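Local structure of mitotic checkpoint control protein kinase BUB1 (Drosophila melanogaster, 6JKK) at residues M166-D171 / Q312-L317. The protein phosphorylates CENP-E, enabling spindle microtubules to pass from lateral association to end-on capture, as a mitotic checkpoint kinase of which this chain is the kinase domain. Residues are numbered along the deposited sequence; the frame is centred on the assembly and turned at random.
Sequences MLDIVD and QLRTQL
Arg314 lays its guanidinium flat against the carboxylate of Asp168: the two planes are only 6° apart, and CG of Asp168 sits over the centre of the guanidinium, 3.5 Å from NE of Arg314. OD2 of Asp168 hangs above the guanidinium plane, 3.6 Å from NH2 of Arg314, a long salt bridge held by charge rather than by a directed N-H. Each nitrogen has a hydrogen bond elsewhere: NE to the carbonyl O of Cys164, NH1 to OE1 of Gln311 and NH2 to OD1 of Asn199. Gln311 also donates from NE2 to OD1 of Asp168, and thus ties acid and base together through one amide. With all three nitrogens hydrogen-bonded, the guanidinium is probably fixed in rotation, and the stacked carboxylate would offset its buried charge. The bend of the arginine chain at chi3 (70°) carries NE round to Asp168, while the aliphatic part before it runs past Leu167, whose CB touches CG of Arg314 at 3.6 Å. Beyond CB, the CD1 branch of Leu167 touches two leucines of the partner helix. It meets CD1 of Leu317 at 3.6 Å and, with the side chains crossing at about a right angle, CB of Leu313 at 4.0 Å. Leu252 of helix 246-261 also touches Leu167, and helix 288-299 packs on Leu313 and Leu317, extending the apolar layer. The two segments run nearly antiparallel, at 168°, with axes 10.0 Å apart, and Leu167 faces Arg314 in the backbone register. Helix 156-175 with helix 310-322 thus forms a buried helix-helix interface of the alpha-helical C-lobe of the protein kinase fold, apolar on one flank and a stacked ion pair on the other.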
ATOM      1  N   MET A 166      -7.334   4.055   5.376  1.00 12.95           N
ATOM      2  CA  MET A 166      -6.329   3.008   5.209  1.00 11.28           C
ATOM      3  C   MET A 166      -6.796   1.715   5.853  1.00 13.42           C
ATOM      4  O   MET A 166      -6.539   0.632   5.333  1.00 12.91           O
ATOM      5  CB  MET A 166      -4.980   3.430   5.805  1.00 12.98           C
ATOM      6  CG  MET A 166      -4.220   4.440   4.971  1.00  9.81           C
ATOM      7  SD  MET A 166      -2.588   4.779   5.649  1.00 13.99           S
ATOM      8  CE  MET A 166      -3.048   5.580   7.193  1.00 12.82           C
ATOM      9  N   LEU A 167      -7.469   1.830   6.992  1.00 13.46           N
ATOM     10  CA  LEU A 167      -8.028   0.661   7.661  1.00 10.94           C
ATOM     11  C   LEU A 167      -9.069  -0.013   6.776  1.00 10.69           C
ATOM     12  O   LEU A 167      -9.140  -1.242   6.715  1.00 15.28           O
ATOM     13  CB  LEU A 167      -8.659   1.061   8.997  1.00 13.71           C
ATOM     14  CG  LEU A 167      -7.693   1.184  10.168  1.00 17.20           C
ATOM     15  CD1 LEU A 167      -8.289   2.071  11.253  1.00 16.10           C
ATOM     16  CD2 LEU A 167      -7.358  -0.195  10.702  1.00 16.76           C
ATOM     17  N   ASP A 168      -9.884   0.789   6.096  1.00 11.78           N
ATOM     18  CA  ASP A 168     -10.941   0.232   5.244  1.00 14.19           C
ATOM     19  C   ASP A 168     -10.311  -0.505   4.065  1.00 16.88           C
ATOM     20  O   ASP A 168     -10.754  -1.589   3.686  1.00 15.55           O
ATOM     21  CB  ASP A 168     -11.861   1.349   4.739  1.00 16.41           C
ATOM     22  CG  ASP A 168     -13.334   0.962   4.756  1.00 25.16           C
ATOM     23  OD1 ASP A 168     -13.696  -0.053   5.397  1.00 18.71           O
ATOM     24  OD2 ASP A 168     -14.137   1.704   4.145  1.00 23.25           O
ATOM     25  N   ILE A 169      -9.263   0.081   3.496  1.00 13.11           N
ATOM     26  CA  ILE A 169      -8.601  -0.516   2.334  1.00  8.72           C
ATOM     27  C   ILE A 169      -7.935  -1.850   2.687  1.00 10.74           C
ATOM     28  O   ILE A 169      -8.051  -2.831   1.946  1.00 11.03           O
ATOM     29  CB  ILE A 169      -7.570   0.465   1.724  1.00 13.83           C
ATOM     30  CG1 ILE A 169      -8.294   1.670   1.110  1.00 13.21           C
ATOM     31  CG2 ILE A 169      -6.717  -0.225   0.672  1.00 17.36           C
ATOM     32  CD1 ILE A 169      -7.372   2.845   0.756  1.00 16.24           C
ATOM     33  N   VAL A 170      -7.250  -1.886   3.826  1.00 10.51           N
ATOM     34  CA  VAL A 170      -6.579  -3.103   4.280  1.00 12.98           C
ATOM     35  C   VAL A 170      -7.592  -4.180   4.675  1.00 13.95           C
ATOM     36  O   VAL A 170      -7.409  -5.363   4.363  1.00 13.61           O
ATOM     37  CB  VAL A 170      -5.621  -2.783   5.452  1.00 17.32           C
ATOM     38  CG1 VAL A 170      -5.029  -4.050   6.051  1.00 14.96           C
ATOM     39  CG2 VAL A 170      -4.519  -1.869   4.966  1.00 14.11           C
ATOM     40  N   ASP A 171      -8.658  -3.771   5.363  1.00 16.50           N
ATOM     41  CA  ASP A 171      -9.716  -4.701   5.749  1.00 17.93           C
ATOM     42  C   ASP A 171     -10.283  -5.422   4.523  1.00 14.79           C
ATOM     43  O   ASP A 171     -10.410  -6.649   4.510  1.00 15.44           O
ATOM     44  CB  ASP A 171     -10.825  -3.954   6.499  1.00 15.45           C
ATOM     45  CG  ASP A 171     -11.715  -4.878   7.321  1.00 23.12           C
ATOM     46  OD1 ASP A 171     -11.201  -5.855   7.913  1.00 21.31           O
ATOM     47  OD2 ASP A 171     -12.936  -4.619   7.384  1.00 24.13           O
ATOM     48  N   GLN A 312     -13.992  -1.960  14.005  1.00 18.66           N
ATOM     49  CA  GLN A 312     -14.141  -1.373  15.347  1.00 19.75           C
ATOM     50  C   GLN A 312     -13.151  -0.220  15.528  1.00 18.50           C
ATOM     51  O   GLN A 312     -13.454   0.789  16.174  1.00 19.91           O
ATOM     52  CB  GLN A 312     -13.919  -2.432  16.429  1.00 28.10           C
ATOM     53  CG  GLN A 312     -13.675  -1.868  17.834  1.00 46.49           C
ATOM     54  CD  GLN A 312     -14.868  -1.106  18.385  1.00 49.79           C
ATOM     55  OE1 GLN A 312     -16.014  -1.389  18.038  1.00 56.24           O
ATOM     56  NE2 GLN A 312     -14.601  -0.132  19.251  1.00 36.12           N
ATOM     57  N   LEU A 313     -11.968  -0.364  14.948  1.00 19.02           N
ATOM     58  CA  LEU A 313     -10.981   0.709  15.003  1.00 19.88           C
ATOM     59  C   LEU A 313     -11.455   1.913  14.188  1.00 16.93           C
ATOM     60  O   LEU A 313     -11.273   3.063  14.601  1.00 17.04           O
ATOM     61  CB  LEU A 313      -9.615   0.223  14.517  1.00 21.60           C
ATOM     62  CG  LEU A 313      -8.954  -0.837  15.396  1.00 20.57           C
ATOM     63  CD1 LEU A 313      -7.582  -1.214  14.854  1.00 22.33           C
ATOM     64  CD2 LEU A 313      -8.851  -0.354  16.832  1.00 24.38           C
ATOM     65  N   ARG A 314     -12.077   1.647  13.040  1.00 14.58           N
ATOM     66  CA  ARG A 314     -12.625   2.724  12.222  1.00 13.98           C
ATOM     67  C   ARG A 314     -13.723   3.438  13.005  1.00 16.35           C
ATOM     68  O   ARG A 314     -13.802   4.661  12.982  1.00 17.50           O
ATOM     69  CB  ARG A 314     -13.167   2.194  10.888  1.00 14.43           C
ATOM     70  CG  ARG A 314     -12.098   1.728   9.912  1.00 17.55           C
ATOM     71  CD  ARG A 314     -12.690   1.406   8.535  1.00 17.81           C
ATOM     72  NE  ARG A 314     -13.136   2.609   7.828  1.00 14.69           N
ATOM     73  CZ  ARG A 314     -14.404   2.900   7.548  1.00 18.04           C
ATOM     74  NH1 ARG A 314     -15.381   2.064   7.882  1.00 19.03           N
ATOM     75  NH2 ARG A 314     -14.701   4.024   6.900  1.00 17.93           N
ATOM     76  N   THR A 315     -14.537   2.676  13.725  1.00 16.81           N
ATOM     77  CA  THR A 315     -15.582   3.261  14.570  1.00 18.49           C
ATOM     78  C   THR A 315     -14.991   4.205  15.616  1.00 18.81           C
ATOM     79  O   THR A 315     -15.531   5.290  15.866  1.00 19.53           O
ATOM     80  CB  THR A 315     -16.431   2.173  15.238  1.00 21.89           C
ATOM     81  OG1 THR A 315     -17.135   1.444  14.222  1.00 24.50           O
ATOM     82  CG2 THR A 315     -17.450   2.787  16.213  1.00 22.44           C
ATOM     83  N   GLN A 316     -13.872   3.804  16.215  1.00 18.52           N
ATOM     84  CA  GLN A 316     -13.234   4.639  17.225  1.00 20.87           C
ATOM     85  C   GLN A 316     -12.809   5.975  16.630  1.00 18.01           C
ATOM     86  O   GLN A 316     -13.028   7.030  17.237  1.00 18.98           O
ATOM     87  CB  GLN A 316     -12.042   3.916  17.861  1.00 26.40           C
ATOM     88  CG  GLN A 316     -12.435   2.700  18.709  1.00 30.81           C
ATOM     89  CD  GLN A 316     -11.303   2.234  19.603  1.00 41.65           C
ATOM     90  OE1 GLN A 316     -10.697   3.033  20.322  1.00 42.41           O
ATOM     91  NE2 GLN A 316     -11.007   0.938  19.563  1.00 41.49           N
ATOM     92  N   LEU A 317     -12.213   5.922  15.442  1.00 16.24           N
ATOM     93  CA  LEU A 317     -11.776   7.123  14.741  1.00 20.84           C
ATOM     94  C   LEU A 317     -12.948   8.021  14.338  1.00 20.58           C
ATOM     95  O   LEU A 317     -12.872   9.242  14.480  1.00 21.91           O
ATOM     96  CB  LEU A 317     -10.941   6.745  13.516  1.00 16.78           C
ATOM     97  CG  LEU A 317      -9.576   6.133  13.817  1.00 15.66           C
ATOM     98  CD1 LEU A 317      -9.047   5.364  12.603  1.00 11.97           C
ATOM     99  CD2 LEU A 317      -8.587   7.217  14.237  1.00 19.26           C
TER